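Local structure of ultraspiracle (Drosophila melanogaster, 1HG4) at residues V82-K86 against L258-L263; Y66-P71 against K182-Y187; R159-L164 against A235-I239. The protein acts as a nuclear hormone receptor and transcription factor, whose ligand-binding domain here holds a phospholipid and is locked in an inactive conformation. All blocks are in the same frame, centred on the assembly; numbering follows the deposited sequence.

How the interactions relate
Interactions 1 and 2, with centres about 14 Å apart, touch directly: Leu85 CD2 packs on Ala67 CB at 3.8 Å, and Leu84 CD2 on Leu186 O at 3.6 Å. Interaction 2 passes the chain of contacts on to interaction 3, where Ile185 CD1 meets Leu236 CD1 at 3.6 Å. Interactions 1 and 3 do not touch, their centres lying about 24 Å apart on opposite sides of the chain's centre. The Ile160 side chain of interaction 3 comes to about 5 Å from the bound phospholipid. The side chain of Leu258 in interaction 1 is about 9 Å from the bound phospholipid, and the side chain of Lys182 in interaction 2 is about 12 Å from it.

Interaction 1. Residues V82-K86 against L258-L263; sequences VILLK and LEELFL
Lys86 reaches across from helix 78-100 to Glu259, where Lys86 NZ lies 2.5 Å from Glu259 OE2 in a short salt bridge that uses the syn lone pair of that oxygen. The lysine leaves its helix with CG anti to the backbone N (chi1 173°), and bends at chi2 and chi4 turn the end of the chain back toward Glu259, bringing NZ to OE2. Lys86 CD also rests 4.0 Å from CD2 of Leu258. With an alanine here, the Glu259 carboxylate would probably be left without its mate across the contact, and the methylene contact with Leu258 would be lost.

Helix 258-266 is the last helix modelled, and the axes of the segments 82-86 and 258-263 make 121°. Its Leu258, Leu261 and Phe262 echo the LxxLL spacing of coactivator peptides. Packed also on Val64 of helix 46-68, it is consistent with an activation helix folded back into the coactivator groove, which suits the inactive state.

Away from the charged pair, the Phe262 ring has Leu85 CB over one face in a CH-pi contact, 3.8 Å from the centroid and 20° off the normal, and, from its own helix, Leu258 CD1 over the other, both displaced toward the rim. Val82 divides its two methyls: CG1 meets the carbonyl O and CB of Glu259, and CG2 meets Leu263 CG at 3.8 Å. Leu263 in turn packs on Asp223 of the second subunit.

Interaction 2. Residues Y66-P71 against K182-Y187; sequences YARMMP and KAIILY
Met70 is one of the bumps of this contact, pushing its side chain between Leu186, Ala183 and Tyr187. It is folded at every torsion: CG lies beside the backbone N (chi1 -79°), and further bends at chi2 and chi3 bring the terminal methyl CE to 3.6 Å from Ala183 CB, with Tyr187 CE2 at 4.1 Å. The hollow is thus floored by an alanine and walled by a tyrosine. Partway along, Met70 CG is 4.0 Å from CD2 of Leu186, the two side chains running alongside and pointing opposite ways, and the same CG stands over one face of the Tyr66 ring, off-centre.

Leu186 is the answering bump. Its CD2 enters the recess formed by Tyr66, Ala67 and Met70, coming to 4.3 Å from Ala67 CB. Tyr66 extends its hydroxyl toward the Lys182-Ala183 backbone, yet this buried OH has no hydrogen-bonding partner in the model.

Where the chain turns out of helix 46-68, one polar bond ties the two segments. Tyr187 OH donates to the Pro71 carbonyl O at 2.7 Å, in the carbonyl plane and on a lone pair, with a C=O...donor angle of 134°. Phe9 packs on both residues. The arrangement belongs to the layered helical sandwich of nuclear receptor ligand-binding domains, in which the end of helix 46-68 is keyed against the end of helix 175-186.

Interaction 3. Residues R159-L164 against A235-I239; sequences RILSEL and ALRSI
Ile239 is a knob set into a hole made by Arg159, Ile160, Glu163 and Leu164, and around it the packing is tight. Its CG2 meets Ile160 CG1 at 3.6 Å. On the other branch, with chi1 -65° and an extended chi2, Ile239 CD1 points at the Arg159 carbonyl O, 3.5 Å away. There Leu164 reaches it tip to tip, CD1 against CD1 at 3.8 Å. The guanidinium of Arg159 lies flat over Ile239, whose CG1 is 3.7 Å above the plane and over its centre. Leu164 also closes on Ala235 and Leu236 and, with Leu236, packs on Ile94 of helix 78-100.

The segments 159-164 and 235-239 run nearly antiparallel, at 169°, and a wider pi-type turn occupies 161-164. This pairing of helix 154-171 with helix 225-250 is part of the helical sandwich of the nuclear receptor ligand-binding domain. It lies beside the lipid pocket, with the Ile160 side chain about 5 Å from the bound phospholipid.

On the partly exposed side, the contact is looser and polar. Glu163 OE1 comes only to 4.1 Å from Ala235 CB; it accepts a bond from Arg159 NH2 at 3.3 Å, tilted from the guanidinium plane, which ties the arginine within its own helix. Ser238 OG sits at the guanidinium edge, 3.6 Å from Arg159 NH2, but is weakly bonded to Lys242. Lys242 lies close to Arg159 NH1, and the Glu163 carboxylate probably offsets part of that like-charge crowding.

Interaction 1. Residues V82-K86 against L258-L263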
loop_
_atom_site.group_PDB
_atom_site.type_symbol
_atom_site.label_atom_id
_atom_site.label_comp_id
_atom_site.label_asym_id
_atom_site.label_seq_id
_atom_site.Cartn_x
_atom_site.Cartn_y
_atom_site.Cartn_z
ATOM N N VAL A 82 -14.768 5.752 -12.232
ATOM C CA VAL A 82 -15.550 6.969 -12.377
ATOM C C VAL A 82 -14.964 8.078 -11.523
ATOM O O VAL A 82 -14.855 9.214 -11.975
ATOM C CB VAL A 82 -17.040 6.719 -11.975
ATOM C CG1 VAL A 82 -17.770 8.039 -11.767
ATOM C CG2 VAL A 82 -17.728 5.895 -13.052
ATOM N N ILE A 83 -14.576 7.740 -10.293
ATOM C CA ILE A 83 -14.014 8.726 -9.377
ATOM C C ILE A 83 -12.673 9.273 -9.867
ATOM O O ILE A 83 -12.404 10.476 -9.772
ATOM C CB ILE A 83 -13.864 8.128 -7.950
ATOM C CG1 ILE A 83 -15.248 7.872 -7.350
ATOM C CG2 ILE A 83 -13.100 9.086 -7.036
ATOM C CD1 ILE A 83 -15.201 7.238 -5.964
ATOM N N LEU A 84 -11.842 8.392 -10.410
ATOM C CA LEU A 84 -10.527 8.790 -10.913
ATOM C C LEU A 84 -10.668 9.782 -12.051
ATOM O O LEU A 84 -9.946 10.776 -12.097
ATOM C CB LEU A 84 -9.740 7.563 -11.388
ATOM C CG LEU A 84 -9.353 6.586 -10.272
ATOM C CD1 LEU A 84 -8.824 5.284 -10.850
ATOM C CD2 LEU A 84 -8.319 7.239 -9.385
ATOM N N LEU A 85 -11.589 9.506 -12.970
ATOM C CA LEU A 85 -11.801 10.392 -14.102
ATOM C C LEU A 85 -12.371 11.746 -13.660
ATOM O O LEU A 85 -11.979 12.790 -14.173
ATOM C CB LEU A 85 -12.737 9.735 -15.117
ATOM C CG LEU A 85 -12.123 8.583 -15.913
ATOM C CD1 LEU A 85 -13.207 7.869 -16.716
ATOM C CD2 LEU A 85 -11.057 9.121 -16.837
ATOM N N LYS A 86 -13.288 11.722 -12.702
ATOM C CA LYS A 86 -13.903 12.942 -12.202
ATOM C C LYS A 86 -12.872 13.836 -11.513
ATOM O O LYS A 86 -12.958 15.068 -11.552
ATOM C CB LYS A 86 -15.028 12.582 -11.221
ATOM C CG LYS A 86 -15.635 13.759 -10.496
ATOM C CD LYS A 86 -16.421 14.645 -11.439
ATOM C CE LYS A 86 -16.918 15.887 -10.715
ATOM N NZ LYS A 86 -17.619 15.520 -9.438
ATOM N N LEU A 258 -21.504 14.654 -14.314
ATOM C CA LEU A 258 -20.414 14.082 -15.095
ATOM C C LEU A 258 -20.178 12.615 -14.755
ATOM O O LEU A 258 -19.876 11.810 -15.639
ATOM C CB LEU A 258 -19.138 14.903 -14.871
ATOM C CG LEU A 258 -17.875 14.638 -15.705
ATOM C CD1 LEU A 258 -18.152 14.778 -17.195
ATOM C CD2 LEU A 258 -16.795 15.620 -15.266
ATOM N N GLU A 259 -20.318 12.265 -13.477
ATOM C CA GLU A 259 -20.135 10.877 -13.049
ATOM C C GLU A 259 -20.934 9.930 -13.945
ATOM O O GLU A 259 -20.416 8.908 -14.402
ATOM C CB GLU A 259 -20.605 10.673 -11.607
ATOM C CG GLU A 259 -19.730 11.282 -10.532
ATOM C CD GLU A 259 -19.778 12.794 -10.523
ATOM O OE1 GLU A 259 -20.856 13.365 -10.829
ATOM O OE2 GLU A 259 -18.740 13.412 -10.194
ATOM N N GLU A 260 -22.197 10.280 -14.191
ATOM C CA GLU A 260 -23.065 9.459 -15.023
ATOM C C GLU A 260 -22.544 9.333 -16.441
ATOM O O GLU A 260 -22.536 8.244 -17.010
ATOM C CB GLU A 260 -24.476 10.039 -15.054
ATOM C CG GLU A 260 -25.318 9.724 -13.832
ATOM C CD GLU A 260 -26.689 10.378 -13.897
ATOM O OE1 GLU A 260 -27.334 10.303 -14.973
ATOM O OE2 GLU A 260 -27.122 10.962 -12.876
ATOM N N LEU A 261 -22.102 10.446 -17.013
ATOM C CA LEU A 261 -21.604 10.438 -18.378
ATOM C C LEU A 261 -20.383 9.529 -18.512
ATOM O O LEU A 261 -20.252 8.802 -19.496
ATOM C CB LEU A 261 -21.280 11.869 -18.824
ATOM C CG LEU A 261 -22.452 12.862 -18.972
ATOM C CD1 LEU A 261 -23.240 12.960 -17.683
ATOM C CD2 LEU A 261 -21.915 14.234 -19.323
ATOM N N PHE A 262 -19.499 9.564 -17.519
ATOM C CA PHE A 262 -18.305 8.724 -17.523
ATOM C C PHE A 262 -18.705 7.255 -17.399
ATOM O O PHE A 262 -18.223 6.385 -18.131
ATOM C CB PHE A 262 -17.385 9.081 -16.345
ATOM C CG PHE A 262 -16.545 10.308 -16.562
ATOM C CD1 PHE A 262 -16.120 10.666 -17.838
ATOM C CD2 PHE A 262 -16.143 11.082 -15.472
ATOM C CE1 PHE A 262 -15.300 11.783 -18.034
ATOM C CE2 PHE A 262 -15.318 12.208 -15.646
ATOM C CZ PHE A 262 -14.895 12.560 -16.933
ATOM N N LEU A 263 -19.592 6.987 -16.455
ATOM C CA LEU A 263 -20.070 5.632 -16.207
ATOM C C LEU A 263 -20.681 5.026 -17.462
ATOM O O LEU A 263 -20.453 3.855 -17.774
ATOM C CB LEU A 263 -21.125 5.648 -15.101
ATOM C CG LEU A 263 -21.127 4.510 -14.086
ATOM C CD1 LEU A 263 -22.370 4.636 -13.220
ATOM C CD2 LEU A 263 -21.097 3.167 -14.783
#

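Interaction 2. Residues Y66-P71 against K182-Y187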
loop_
_atom_site.group_PDB
_atom_site.type_symbol
_atom_site.label_atom_id
_atom_site.label_comp_id
_atom_site.label_asym_id
_atom_site.label_seq_id
_atom_site.Cartn_x
_atom_site.Cartn_y
_atom_site.Cartn_z
ATOM N N TYR A 66 -8.758 6.813 -23.311
ATOM C CA TYR A 66 -7.348 6.821 -22.919
ATOM C C TYR A 66 -7.182 6.020 -21.626
ATOM O O TYR A 66 -6.352 5.110 -21.564
ATOM C CB TYR A 66 -6.886 8.265 -22.711
ATOM C CG TYR A 66 -5.747 8.443 -21.742
ATOM C CD1 TYR A 66 -4.455 8.015 -22.052
ATOM C CD2 TYR A 66 -5.958 9.072 -20.512
ATOM C CE1 TYR A 66 -3.391 8.219 -21.156
ATOM C CE2 TYR A 66 -4.909 9.279 -19.613
ATOM C CZ TYR A 66 -3.632 8.859 -19.939
ATOM O OH TYR A 66 -2.614 9.127 -19.055
ATOM N N ALA A 67 -7.974 6.357 -20.607
ATOM C CA ALA A 67 -7.924 5.662 -19.321
ATOM C C ALA A 67 -8.289 4.190 -19.498
ATOM O O ALA A 67 -7.740 3.314 -18.842
ATOM C CB ALA A 67 -8.884 6.319 -18.332
ATOM N N ARG A 68 -9.209 3.920 -20.411
ATOM C CA ARG A 68 -9.628 2.552 -20.646
ATOM C C ARG A 68 -8.467 1.654 -21.089
ATOM O O ARG A 68 -8.446 0.461 -20.782
ATOM C CB ARG A 68 -10.740 2.526 -21.695
ATOM C CG ARG A 68 -11.022 1.146 -22.229
ATOM C CD ARG A 68 -12.481 0.824 -22.182
ATOM N NE ARG A 68 -13.291 1.645 -23.074
ATOM C CZ ARG A 68 -14.614 1.696 -22.988
ATOM N NH1 ARG A 68 -15.232 0.978 -22.061
ATOM N NH2 ARG A 68 -15.317 2.467 -23.804
ATOM N N MET A 69 -7.513 2.236 -21.810
ATOM C CA MET A 69 -6.356 1.501 -22.307
ATOM C C MET A 69 -5.145 1.617 -21.398
ATOM O O MET A 69 -4.090 1.072 -21.707
ATOM C CB MET A 69 -5.966 1.985 -23.713
ATOM C CG MET A 69 -6.950 1.585 -24.805
ATOM S SD MET A 69 -6.418 2.116 -26.437
ATOM C CE MET A 69 -7.030 3.850 -26.398
ATOM N N MET A 70 -5.284 2.337 -20.291
ATOM C CA MET A 70 -4.163 2.484 -19.367
ATOM C C MET A 70 -4.030 1.225 -18.526
ATOM O O MET A 70 -5.032 0.627 -18.119
ATOM C CB MET A 70 -4.347 3.715 -18.474
ATOM C CG MET A 70 -3.985 5.034 -19.155
ATOM S SD MET A 70 -2.176 5.293 -19.459
ATOM C CE MET A 70 -1.668 6.016 -17.911
ATOM N N PRO A 71 -2.783 0.791 -18.271
ATOM C CA PRO A 71 -2.501 -0.417 -17.476
ATOM C C PRO A 71 -3.280 -0.477 -16.166
ATOM O O PRO A 71 -3.225 0.464 -15.365
ATOM C CB PRO A 71 -0.988 -0.334 -17.240
ATOM C CG PRO A 71 -0.489 0.361 -18.468
ATOM C CD PRO A 71 -1.530 1.462 -18.672
ATOM N N LYS A 182 1.065 12.968 -16.592
ATOM C CA LYS A 182 -0.364 12.778 -16.739
ATOM C C LYS A 182 -0.842 11.481 -16.100
ATOM O O LYS A 182 -1.939 11.413 -15.537
ATOM C CB LYS A 182 -0.736 12.827 -18.224
ATOM C CG LYS A 182 -0.447 14.185 -18.849
ATOM C CD LYS A 182 -1.200 14.393 -20.153
ATOM C CE LYS A 182 -0.715 13.464 -21.244
ATOM N NZ LYS A 182 -1.433 13.719 -22.524
ATOM N N ALA A 183 -0.017 10.445 -16.175
ATOM C CA ALA A 183 -0.395 9.187 -15.562
ATOM C C ALA A 183 -0.358 9.365 -14.034
ATOM O O ALA A 183 -1.277 8.911 -13.327
ATOM C CB ALA A 183 0.560 8.060 -16.014
ATOM N N ILE A 184 0.680 10.030 -13.520
ATOM C CA ILE A 184 0.777 10.240 -12.071
ATOM C C ILE A 184 -0.539 10.873 -11.603
ATOM O O ILE A 184 -1.069 10.519 -10.541
ATOM C CB ILE A 184 1.991 11.170 -11.704
ATOM C CG1 ILE A 184 3.292 10.418 -11.917
ATOM C CG2 ILE A 184 1.913 11.662 -10.255
ATOM C CD1 ILE A 184 4.457 11.317 -12.101
ATOM N N ILE A 185 -1.065 11.791 -12.418
ATOM C CA ILE A 185 -2.308 12.484 -12.116
ATOM C C ILE A 185 -3.481 11.525 -12.104
ATOM O O ILE A 185 -4.255 11.495 -11.142
ATOM C CB ILE A 185 -2.583 13.606 -13.146
ATOM C CG1 ILE A 185 -1.520 14.696 -13.013
ATOM C CG2 ILE A 185 -3.963 14.195 -12.937
ATOM C CD1 ILE A 185 -1.578 15.732 -14.108
ATOM N N LEU A 186 -3.623 10.751 -13.172
ATOM C CA LEU A 186 -4.713 9.778 -13.276
ATOM C C LEU A 186 -4.750 8.827 -12.081
ATOM O O LEU A 186 -5.781 8.691 -11.430
ATOM C CB LEU A 186 -4.576 8.948 -14.562
ATOM C CG LEU A 186 -5.679 7.908 -14.797
ATOM C CD1 LEU A 186 -7.026 8.609 -14.971
ATOM C CD2 LEU A 186 -5.357 7.082 -16.034
ATOM N N TYR A 187 -3.623 8.176 -11.807
ATOM C CA TYR A 187 -3.512 7.210 -10.699
ATOM C C TYR A 187 -3.448 7.900 -9.331
ATOM O O TYR A 187 -2.413 7.869 -8.652
ATOM C CB TYR A 187 -2.256 6.341 -10.880
ATOM C CG TYR A 187 -2.258 5.479 -12.129
ATOM C CD1 TYR A 187 -3.345 4.674 -12.439
ATOM C CD2 TYR A 187 -1.157 5.447 -12.980
ATOM C CE1 TYR A 187 -3.333 3.850 -13.567
ATOM C CE2 TYR A 187 -1.137 4.630 -14.108
ATOM C CZ TYR A 187 -2.233 3.833 -14.391
ATOM O OH TYR A 187 -2.239 3.002 -15.493
#

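Interaction 3. Residues R159-L164 against A235-I239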
loop_
_atom_site.group_PDB
_atom_site.type_symbol
_atom_site.label_atom_id
_atom_site.label_comp_id
_atom_site.label_asym_id
_atom_site.label_seq_id
_atom_site.Cartn_x
_atom_site.Cartn_y
_atom_site.Cartn_z
ATOM N N ARG A 159 -1.589 32.482 -16.174
ATOM C CA ARG A 159 -0.855 31.533 -15.356
ATOM C C ARG A 159 -0.680 30.173 -16.012
ATOM O O ARG A 159 0.255 29.459 -15.702
ATOM C CB ARG A 159 -1.438 31.431 -13.936
ATOM C CG ARG A 159 -2.926 31.513 -13.781
ATOM C CD ARG A 159 -3.266 31.764 -12.295
ATOM N NE ARG A 159 -2.428 30.974 -11.386
ATOM C CZ ARG A 159 -2.886 30.086 -10.503
ATOM N NH1 ARG A 159 -4.192 29.857 -10.386
ATOM N NH2 ARG A 159 -2.035 29.408 -9.739
ATOM N N ILE A 160 -1.550 29.827 -16.950
ATOM C CA ILE A 160 -1.384 28.556 -17.640
ATOM C C ILE A 160 -0.106 28.627 -18.458
ATOM O O ILE A 160 0.659 27.673 -18.501
ATOM C CB ILE A 160 -2.542 28.247 -18.616
ATOM C CG1 ILE A 160 -3.752 27.720 -17.843
ATOM C CG2 ILE A 160 -2.093 27.224 -19.638
ATOM C CD1 ILE A 160 -4.909 27.309 -18.721
ATOM N N LEU A 161 0.127 29.764 -19.101
ATOM C CA LEU A 161 1.307 29.912 -19.943
ATOM C C LEU A 161 2.577 30.245 -19.182
ATOM O O LEU A 161 3.658 29.815 -19.570
ATOM C CB LEU A 161 1.052 30.970 -21.022
ATOM C CG LEU A 161 -0.076 30.612 -21.992
ATOM C CD1 LEU A 161 -0.412 31.787 -22.881
ATOM C CD2 LEU A 161 0.350 29.423 -22.820
ATOM N N SER A 162 2.461 31.008 -18.102
ATOM C CA SER A 162 3.638 31.368 -17.316
ATOM C C SER A 162 4.065 30.255 -16.361
ATOM O O SER A 162 5.244 29.901 -16.288
ATOM C CB SER A 162 3.365 32.635 -16.520
ATOM O OG SER A 162 3.075 33.710 -17.394
ATOM N N GLU A 163 3.092 29.701 -15.638
ATOM C CA GLU A 163 3.347 28.650 -14.664
ATOM C C GLU A 163 3.528 27.231 -15.215
ATOM O O GLU A 163 4.120 26.378 -14.560
ATOM C CB GLU A 163 2.242 28.673 -13.614
ATOM C CG GLU A 163 2.236 29.964 -12.815
ATOM C CD GLU A 163 1.125 30.022 -11.783
ATOM O OE1 GLU A 163 0.978 29.048 -11.010
ATOM O OE2 GLU A 163 0.405 31.050 -11.735
ATOM N N LEU A 164 3.039 26.975 -16.418
ATOM C CA LEU A 164 3.184 25.651 -16.991
ATOM C C LEU A 164 4.002 25.649 -18.277
ATOM O O LEU A 164 5.136 25.156 -18.286
ATOM C CB LEU A 164 1.803 25.040 -17.228
ATOM C CG LEU A 164 0.957 24.893 -15.950
ATOM C CD1 LEU A 164 -0.453 24.458 -16.303
ATOM C CD2 LEU A 164 1.613 23.891 -14.989
ATOM N N ALA A 235 1.056 23.275 -9.301
ATOM C CA ALA A 235 0.617 24.435 -10.058
ATOM C C ALA A 235 -0.498 24.014 -11.017
ATOM O O ALA A 235 -1.421 24.779 -11.296
ATOM C CB ALA A 235 1.792 25.039 -10.824
ATOM N N LEU A 236 -0.416 22.783 -11.512
ATOM C CA LEU A 236 -1.433 22.280 -12.424
ATOM C C LEU A 236 -2.749 22.146 -11.662
ATOM O O LEU A 236 -3.810 22.549 -12.148
ATOM C CB LEU A 236 -1.023 20.921 -12.993
ATOM C CG LEU A 236 -1.219 20.716 -14.498
ATOM C CD1 LEU A 236 -0.964 19.246 -14.837
ATOM C CD2 LEU A 236 -2.622 21.125 -14.917
ATOM N N ARG A 237 -2.680 21.583 -10.460
ATOM C CA ARG A 237 -3.879 21.402 -9.642
ATOM C C ARG A 237 -4.537 22.727 -9.272
ATOM O O ARG A 237 -5.752 22.875 -9.365
ATOM C CB ARG A 237 -3.551 20.642 -8.357
ATOM C CG ARG A 237 -4.794 20.346 -7.532
ATOM C CD ARG A 237 -4.498 19.613 -6.242
ATOM N NE ARG A 237 -5.723 19.431 -5.460
ATOM C CZ ARG A 237 -5.768 18.949 -4.221
ATOM N NH1 ARG A 237 -4.649 18.590 -3.601
ATOM N NH2 ARG A 237 -6.934 18.830 -3.598
ATOM N N SER A 238 -3.733 23.690 -8.843
ATOM C CA SER A 238 -4.260 24.988 -8.470
ATOM C C SER A 238 -4.983 25.680 -9.628
ATOM O O SER A 238 -6.088 26.174 -9.469
ATOM C CB SER A 238 -3.133 25.883 -7.969
ATOM O OG SER A 238 -3.665 27.096 -7.466
ATOM N N ILE A 239 -4.350 25.714 -10.795
ATOM C CA ILE A 239 -4.941 26.342 -11.976
ATOM C C ILE A 239 -6.213 25.598 -12.362
ATOM O O ILE A 239 -7.236 26.195 -12.688
ATOM C CB ILE A 239 -3.951 26.312 -13.167
ATOM C CG1 ILE A 239 -2.721 27.163 -12.841
ATOM C CG2 ILE A 239 -4.633 26.805 -14.426
ATOM C CD1 ILE A 239 -1.651 27.118 -13.895
#